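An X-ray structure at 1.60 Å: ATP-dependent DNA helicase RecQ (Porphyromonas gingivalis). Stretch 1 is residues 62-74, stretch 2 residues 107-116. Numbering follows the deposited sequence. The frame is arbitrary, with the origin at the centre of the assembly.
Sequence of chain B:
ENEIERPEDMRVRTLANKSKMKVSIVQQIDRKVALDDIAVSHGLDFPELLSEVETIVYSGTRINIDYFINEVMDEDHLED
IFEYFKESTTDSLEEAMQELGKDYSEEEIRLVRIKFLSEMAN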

ATOM      1  N   ARG B  62       0.722  17.419   0.092  1.00  7.39           N
ATOM      2  CA  ARG B  62       1.770  17.275   1.098  1.00  7.50           C
ATOM      3  C   ARG B  62       1.354  17.935   2.397  1.00  8.78           C
ATOM      4  O   ARG B  62       1.630  19.100   2.634  1.00 12.41           O
ATOM      5  CB  ARG B  62       3.109  17.849   0.577  1.00  6.29           C
ATOM      6  CG  ARG B  62       4.293  17.457   1.468  1.00  5.36           C
ATOM      7  CD  ARG B  62       5.613  18.014   0.883  1.00  4.68           C
ATOM      8  NE  ARG B  62       6.754  17.606   1.728  1.00  3.96           N
ATOM      9  CZ  ARG B  62       7.495  16.510   1.541  1.00  2.53           C
ATOM     10  NH1 ARG B  62       7.278  15.663   0.523  1.00  4.27           N
ATOM     11  NH2 ARG B  62       8.487  16.273   2.419  1.00  2.00           N
ATOM     12  N   ILE B  63       0.721  17.184   3.261  1.00  9.53           N
ATOM     13  CA  ILE B  63       0.338  17.736   4.561  1.00 10.78           C
ATOM     14  C   ILE B  63       1.374  17.387   5.613  1.00 10.70           C
ATOM     15  O   ILE B  63       2.036  16.313   5.539  1.00 12.43           O
ATOM     16  CB  ILE B  63      -1.022  17.221   5.011  1.00 11.60           C
ATOM     17  CG1 ILE B  63      -1.015  15.693   5.071  1.00 13.07           C
ATOM     18  CG2 ILE B  63      -2.130  17.719   4.063  1.00 13.57           C
ATOM     19  CD1 ILE B  63      -2.207  15.143   5.850  1.00 14.27           C
ATOM     20  N   ASN B  64       1.472  18.253   6.616  1.00  9.97           N
ATOM     21  CA  ASN B  64       2.331  17.961   7.716  1.00  9.51           C
ATOM     22  C   ASN B  64       1.576  17.907   9.022  1.00  9.04           C
ATOM     23  O   ASN B  64       1.040  18.906   9.471  1.00  8.38           O
ATOM     24  CB  ASN B  64       3.491  18.951   7.803  1.00  9.97           C
ATOM     25  CG  ASN B  64       4.592  18.399   8.684  1.00 13.39           C
ATOM     26  OD1 ASN B  64       4.418  18.274   9.885  1.00 12.83           O
ATOM     27  ND2 ASN B  64       5.692  17.964   8.068  1.00 17.91           N
ATOM     28  N   ILE B  65       1.548  16.720   9.629  1.00  8.47           N
ATOM     29  CA  ILE B  65       0.865  16.545  10.924  1.00  9.01           C
ATOM     30  C   ILE B  65       1.819  16.282  12.105  1.00  9.52           C
ATOM     31  O   ILE B  65       1.405  15.725  13.125  1.00  9.60           O
ATOM     32  CB  ILE B  65      -0.243  15.438  10.842  1.00  8.42           C
ATOM     33  CG1 ILE B  65       0.343  14.090  10.432  1.00  7.05           C
ATOM     34  CG2 ILE B  65      -1.327  15.856   9.830  1.00  8.93           C
ATOM     35  CD1 ILE B  65      -0.546  12.890  10.805  1.00  9.57           C
ATOM     36  N   ASP B  66       3.094  16.632  11.942  1.00 10.14           N
ATOM     37  CA  ASP B  66       4.091  16.440  13.015  1.00 11.16           C
ATOM     38  C   ASP B  66       3.680  17.130  14.299  1.00 11.20           C
ATOM     39  O   ASP B  66       3.880  16.571  15.380  1.00 11.57           O
ATOM     40  CB  ASP B  66       5.471  16.978  12.627  1.00 10.86           C
ATOM     41  CG  ASP B  66       6.129  16.190  11.516  1.00 14.14           C
ATOM     42  OD1 ASP B  66       5.622  15.105  11.152  1.00 14.16           O
ATOM     43  OD2 ASP B  66       7.167  16.675  11.001  1.00 14.79           O
ATOM     44  N   TYR B  67       3.094  18.327  14.191  1.00 11.32           N
ATOM     45  CA  TYR B  67       2.685  19.095  15.365  1.00 11.49           C
ATOM     46  C   TYR B  67       1.725  18.291  16.247  1.00 11.37           C
ATOM     47  O   TYR B  67       1.779  18.367  17.464  1.00 10.87           O
ATOM     48  CB  TYR B  67       2.024  20.400  14.926  1.00 11.03           C
ATOM     49  CG  TYR B  67       0.684  20.238  14.249  1.00 11.23           C
ATOM     50  CD1 TYR B  67      -0.502  20.321  14.972  1.00 12.18           C
ATOM     51  CD2 TYR B  67       0.600  20.008  12.871  1.00 10.88           C
ATOM     52  CE1 TYR B  67      -1.734  20.174  14.351  1.00 13.14           C
ATOM     53  CE2 TYR B  67      -0.631  19.854  12.235  1.00 10.08           C
ATOM     54  CZ  TYR B  67      -1.788  19.927  12.983  1.00 11.40           C
ATOM     55  OH  TYR B  67      -3.000  19.796  12.351  1.00 10.48           O
ATOM     56  N   PHE B  68       0.852  17.514  15.616  1.00 10.69           N
ATOM     57  CA  PHE B  68      -0.122  16.717  16.345  1.00 10.24           C
ATOM     58  C   PHE B  68       0.480  15.402  16.850  1.00 10.67           C
ATOM     59  O   PHE B  68       0.322  15.051  18.021  1.00 10.14           O
ATOM     60  CB  PHE B  68      -1.374  16.497  15.488  1.00 10.90           C
ATOM     61  CG  PHE B  68      -2.403  15.594  16.124  1.00  9.37           C
ATOM     62  CD1 PHE B  68      -3.266  16.080  17.094  1.00  9.36           C
ATOM     63  CD2 PHE B  68      -2.513  14.261  15.729  1.00  9.39           C
ATOM     64  CE1 PHE B  68      -4.227  15.251  17.676  1.00  8.71           C
ATOM     65  CE2 PHE B  68      -3.452  13.435  16.293  1.00  8.38           C
ATOM     66  CZ  PHE B  68      -4.321  13.928  17.280  1.00 10.52           C
ATOM     67  N   ILE B  69       1.173  14.685  15.975  1.00  9.60           N
ATOM     68  CA  ILE B  69       1.824  13.424  16.354  1.00 10.60           C
ATOM     69  C   ILE B  69       2.780  13.644  17.526  1.00 10.64           C
ATOM     70  O   ILE B  69       2.739  12.897  18.512  1.00 11.21           O
ATOM     71  CB  ILE B  69       2.572  12.789  15.176  1.00 10.38           C
ATOM     72  CG1 ILE B  69       1.552  12.299  14.138  1.00 10.03           C
ATOM     73  CG2 ILE B  69       3.529  11.677  15.663  1.00 10.25           C
ATOM     74  CD1 ILE B  69       2.192  11.692  12.950  1.00  8.16           C
ATOM     75  N   ASN B  70       3.622  14.673  17.426  1.00 10.60           N
ATOM     76  CA  ASN B  70       4.576  14.991  18.501  1.00 11.36           C
ATOM     77  C   ASN B  70       3.919  15.359  19.842  1.00 11.30           C
ATOM     78  O   ASN B  70       4.510  15.152  20.911  1.00 11.25           O
ATOM     79  CB  ASN B  70       5.531  16.104  18.051  1.00 12.29           C
ATOM     80  CG  ASN B  70       6.403  15.695  16.862  1.00 13.45           C
ATOM     81  OD1 ASN B  70       6.715  14.518  16.663  1.00 16.48           O
ATOM     82  ND2 ASN B  70       6.789  16.678  16.057  1.00 16.18           N
ATOM     83  N   GLU B  71       2.709  15.906  19.780  1.00 11.52           N
ATOM     84  CA  GLU B  71       1.956  16.282  20.979  1.00 11.21           C
ATOM     85  C   GLU B  71       1.311  15.054  21.623  1.00 10.87           C
ATOM     86  O   GLU B  71       1.352  14.895  22.838  1.00 10.70           O
ATOM     87  CB  GLU B  71       0.872  17.317  20.635  1.00 11.66           C
ATOM     88  N   VAL B  72       0.744  14.166  20.803  1.00 10.24           N
ATOM     89  CA  VAL B  72      -0.092  13.075  21.336  1.00  9.83           C
ATOM     90  C   VAL B  72       0.551  11.679  21.403  1.00  9.83           C
ATOM     91  O   VAL B  72       0.144  10.842  22.210  1.00  9.88           O
ATOM     92  CB  VAL B  72      -1.475  12.978  20.630  1.00  9.93           C
ATOM     93  CG1 VAL B  72      -2.230  14.301  20.720  1.00  9.71           C
ATOM     94  CG2 VAL B  72      -1.315  12.528  19.179  1.00  9.17           C
HETATM   95  N   MSE B  73       1.560  11.431  20.583  1.00  9.53           N
HETATM   96  CA  MSE B  73       2.110  10.084  20.484  1.00  9.48           C
HETATM   97  C   MSE B  73       3.391   9.905  21.271  1.00  9.57           C
HETATM   98  O   MSE B  73       4.218  10.818  21.362  1.00  9.53           O
HETATM   99  CB  MSE B  73       2.317   9.669  19.016  1.00  9.67           C
HETATM  100  CG  MSE B  73       1.033   9.202  18.343  1.00  9.82           C
HETATM  101 SE   MSE B  73       1.360   8.431  16.581  1.00 16.20          SE
HETATM  102  CE  MSE B  73       3.037   7.486  17.003  1.00  2.00           C
ATOM    103  N   ASP B  74       3.531   8.725  21.860  1.00  9.54           N
ATOM    104  CA  ASP B  74       4.779   8.347  22.518  1.00  9.72           C
ATOM    105  C   ASP B  74       5.913   8.377  21.482  1.00  9.51           C
ATOM    106  O   ASP B  74       5.769   7.835  20.366  1.00  8.98           O
ATOM    107  CB  ASP B  74       4.650   6.957  23.143  1.00  9.78           C
ATOM    108  N   GLU B 107      -4.898   3.287  15.160  1.00 13.36           N
ATOM    109  CA  GLU B 107      -4.787   4.745  15.051  1.00 13.66           C
ATOM    110  C   GLU B 107      -3.351   5.269  15.047  1.00 13.64           C
ATOM    111  O   GLU B 107      -3.022   6.189  14.265  1.00 13.15           O
ATOM    112  CB  GLU B 107      -5.634   5.452  16.099  1.00 13.31           C
ATOM    113  CG  GLU B 107      -7.103   5.310  15.787  1.00 13.82           C
ATOM    114  CD  GLU B 107      -7.997   5.938  16.817  1.00 14.55           C
ATOM    115  OE1 GLU B 107      -7.493   6.713  17.654  1.00 16.09           O
ATOM    116  OE2 GLU B 107      -9.220   5.668  16.764  1.00 16.34           O
ATOM    117  N   GLU B 108      -2.499   4.705  15.896  1.00 13.33           N
ATOM    118  CA  GLU B 108      -1.093   5.132  15.893  1.00 12.96           C
ATOM    119  C   GLU B 108      -0.450   4.849  14.545  1.00 12.73           C
ATOM    120  O   GLU B 108       0.242   5.707  13.994  1.00 12.88           O
ATOM    121  CB  GLU B 108      -0.309   4.407  16.968  1.00 13.54           C
ATOM    122  CG  GLU B 108      -0.534   4.924  18.356  1.00 13.91           C
ATOM    123  CD  GLU B 108       0.203   4.073  19.379  1.00 16.60           C
ATOM    124  OE1 GLU B 108      -0.102   2.853  19.499  1.00 16.68           O
ATOM    125  OE2 GLU B 108       1.093   4.619  20.061  1.00 17.02           O
ATOM    126  N   ILE B 109      -0.715   3.652  14.023  1.00 12.74           N
ATOM    127  CA  ILE B 109      -0.121   3.185  12.780  1.00 12.03           C
ATOM    128  C   ILE B 109      -0.649   4.015  11.617  1.00 12.33           C
ATOM    129  O   ILE B 109       0.145   4.435  10.757  1.00 11.77           O
ATOM    130  CB  ILE B 109      -0.373   1.680  12.548  1.00 12.12           C
ATOM    131  CG1 ILE B 109       0.400   0.854  13.582  1.00 11.33           C
ATOM    132  CG2 ILE B 109       0.057   1.298  11.130  1.00 12.10           C
ATOM    133  CD1 ILE B 109      -0.017  -0.609  13.618  1.00 11.40           C
ATOM    134  N   ARG B 110      -1.964   4.269  11.598  1.00 12.07           N
ATOM    135  CA  ARG B 110      -2.533   5.130  10.562  1.00 12.07           C
ATOM    136  C   ARG B 110      -1.935   6.544  10.547  1.00 12.34           C
ATOM    137  O   ARG B 110      -1.647   7.083   9.470  1.00 11.65           O
ATOM    138  CB  ARG B 110      -4.057   5.211  10.654  1.00 11.94           C
ATOM    139  CG  ARG B 110      -4.691   3.898  10.292  1.00 12.11           C
ATOM    140  CD  ARG B 110      -6.185   3.936  10.542  1.00 13.37           C
ATOM    141  NE  ARG B 110      -6.886   4.680   9.493  1.00 12.53           N
ATOM    142  CZ  ARG B 110      -8.184   4.946   9.508  1.00 13.09           C
ATOM    143  NH1 ARG B 110      -8.935   4.589  10.546  1.00 11.71           N
ATOM    144  NH2 ARG B 110      -8.751   5.576   8.493  1.00 12.96           N
ATOM    145  N   LEU B 111      -1.757   7.160  11.725  1.00 10.23           N
ATOM    146  CA  LEU B 111      -1.157   8.489  11.815  1.00 11.59           C
ATOM    147  C   LEU B 111       0.255   8.519  11.243  1.00 11.06           C
ATOM    148  O   LEU B 111       0.613   9.437  10.492  1.00 11.59           O
ATOM    149  CB  LEU B 111      -1.145   8.977  13.272  1.00 10.56           C
ATOM    150  CG  LEU B 111      -2.514   9.479  13.758  1.00 11.71           C
ATOM    151  CD1 LEU B 111      -2.500   9.711  15.293  1.00 10.24           C
ATOM    152  CD2 LEU B 111      -2.955  10.797  13.067  1.00 10.68           C
ATOM    153  N   VAL B 112       1.082   7.555  11.630  1.00 11.71           N
ATOM    154  CA  VAL B 112       2.464   7.590  11.192  1.00 10.60           C
ATOM    155  C   VAL B 112       2.517   7.288   9.700  1.00 11.23           C
ATOM    156  O   VAL B 112       3.373   7.849   9.018  1.00 11.14           O
ATOM    157  CB  VAL B 112       3.367   6.637  11.993  1.00 11.20           C
ATOM    158  CG1 VAL B 112       4.823   6.696  11.508  1.00 12.79           C
ATOM    159  CG2 VAL B 112       3.307   7.036  13.449  1.00  9.50           C
ATOM    160  N   ARG B 113       1.620   6.421   9.226  1.00 11.10           N
ATOM    161  CA  ARG B 113       1.561   6.076   7.801  1.00 10.72           C
ATOM    162  C   ARG B 113       1.210   7.338   6.976  1.00 12.35           C
ATOM    163  O   ARG B 113       1.785   7.548   5.914  1.00 12.73           O
ATOM    164  CB  ARG B 113       0.528   4.970   7.607  1.00 10.45           C
ATOM    165  CG  ARG B 113       0.343   4.519   6.155  1.00 10.12           C
ATOM    166  CD  ARG B 113      -0.586   3.338   6.052  1.00  9.23           C
ATOM    167  NE  ARG B 113      -0.824   2.980   4.640  1.00  9.96           N
ATOM    168  CZ  ARG B 113      -1.807   3.485   3.914  1.00 10.49           C
ATOM    169  NH1 ARG B 113      -2.635   4.381   4.448  1.00 12.33           N
ATOM    170  NH2 ARG B 113      -1.935   3.121   2.648  1.00 10.28           N
ATOM    171  N   ILE B 114       0.289   8.160   7.469  1.00 12.12           N
ATOM    172  CA  ILE B 114      -0.010   9.470   6.807  1.00 11.77           C
ATOM    173  C   ILE B 114       1.241  10.312   6.693  1.00 11.85           C
ATOM    174  O   ILE B 114       1.563  10.835   5.616  1.00 12.62           O
ATOM    175  CB  ILE B 114      -1.144  10.225   7.540  1.00 11.94           C
ATOM    176  CG1 ILE B 114      -2.480   9.503   7.277  1.00 12.34           C
ATOM    177  CG2 ILE B 114      -1.195  11.712   7.167  1.00 13.13           C
ATOM    178  CD1 ILE B 114      -3.519   9.786   8.351  1.00 12.03           C
ATOM    179  N   LYS B 115       1.966  10.446   7.807  1.00  9.83           N
ATOM    180  CA  LYS B 115       3.203  11.228   7.840  1.00  8.47           C
ATOM    181  C   LYS B 115       4.200  10.680   6.792  1.00  8.13           C
ATOM    182  O   LYS B 115       4.778  11.426   5.986  1.00  8.07           O
ATOM    183  CB  LYS B 115       3.789  11.129   9.242  1.00  9.12           C
ATOM    184  CG  LYS B 115       5.197  11.713   9.350  1.00  8.27           C
ATOM    185  CD  LYS B 115       5.679  11.577  10.769  1.00 12.28           C
ATOM    186  CE  LYS B 115       7.193  11.742  10.874  1.00 12.28           C
ATOM    187  NZ  LYS B 115       7.621  13.150  10.556  1.00 13.51           N
ATOM    188  N   PHE B 116       4.393   9.377   6.815  1.00  7.71           N
ATOM    189  CA  PHE B 116       5.351   8.761   5.929  1.00  6.91           C
ATOM    190  C   PHE B 116       4.976   8.919   4.451  1.00  8.26           C
ATOM    191  O   PHE B 116       5.833   9.272   3.626  1.00  7.93           O
ATOM    192  CB  PHE B 116       5.486   7.270   6.280  1.00  6.52           C
ATOM    193  CG  PHE B 116       6.361   6.497   5.338  1.00  6.85           C
ATOM    194  CD1 PHE B 116       7.745   6.505   5.470  1.00  8.34           C
ATOM    195  CD2 PHE B 116       5.777   5.766   4.331  1.00  8.59           C
ATOM    196  CE1 PHE B 116       8.549   5.775   4.603  1.00 10.63           C
ATOM    197  CE2 PHE B 116       6.574   5.035   3.444  1.00  8.50           C
ATOM    198  CZ  PHE B 116       7.954   5.056   3.587  1.00  8.21           C
TER

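Helices that pack against one another generally do so through side chains recurring every three or four residues, and the contact between residues 62-74 and 107-116 of this RecQ helicase is a compact example. Stretch 1 opens as an extended segment and turns into a short helix, 66-72; stretch 2 is helical throughout and belongs to a longer helix. The two helices run roughly antiparallel, their N-to-C directions 147° apart, and their axes approach to 10.8 Å. The register follows from this: I65 lies across from K115 (CA to CA 6.6 Å), I69 from L111 (CA to CA 7.3 Å) and M73 from E108 (CA to CA 7.5 Å). Steps of four residues up one chain are matched by steps of three or four down the other, so each turn presents a fresh side chain to the same seam.

The start of the short helix is secured locally. I65 occupies the N-cap position, and its carbonyl O accepts a hydrogen bond from I69 N at 3.0 Å. Just before it, N64 turns its CB away from stretch 2 and uses its side chain within its own segment, where OD1 accepts a hydrogen bond from D66 N at 2.9 Å. At the other end, M73 N still donates to I69 O at 2.8 Å, although M73 itself has left helical phi/psi.

The side chains that fill the seam are mostly aliphatic, and L111 is their hub. Its CB points toward stretch 1, and it meets four residues there. I65 CD1 lies 3.9 Å from L111 CD2, and F68 CE2 lies 4.0 Å from L111 CD1, which sits at the edge of the phenyl ring, near its plane. I69, with its CB directed toward stretch 2, extends CD1 to 3.7 Å from L111 O. That oxygen is already the acceptor for K115 N at 3.2 Å, so the methyl packs against helical backbone whose polar group is engaged. Finally, SE of M73, a selenomethionine, comes to 4.2 Å from L111 CB.

Both ends of the seam extend this packing. At one end, I114 meets two isoleucines, I63 in the extended segment and I65 at the N-cap: its CG2 is 3.8 Å from I63 CD1 and 3.9 Å from I65 CD1. The CB of I63 points sideways, yet the end of its side chain comes nearer. At the other end, the M73 side chain lies over the turn formed by E108, L111 and V112, with SE 3.9 Å from E108 O and CE 3.6 Å from V112 CG2.

One polar interaction accompanies the apolar ones. K115 NZ donates a hydrogen bond to D66 OD1 at 2.9 Å, part of a salt bridge. Both CB atoms point sideways, but the ends of both side chains come nearer to the opposing stretch. The lysine is extended through chi1 to chi3, all t, before turning at chi4 (p), which carries its charge to the first turn of the short helix.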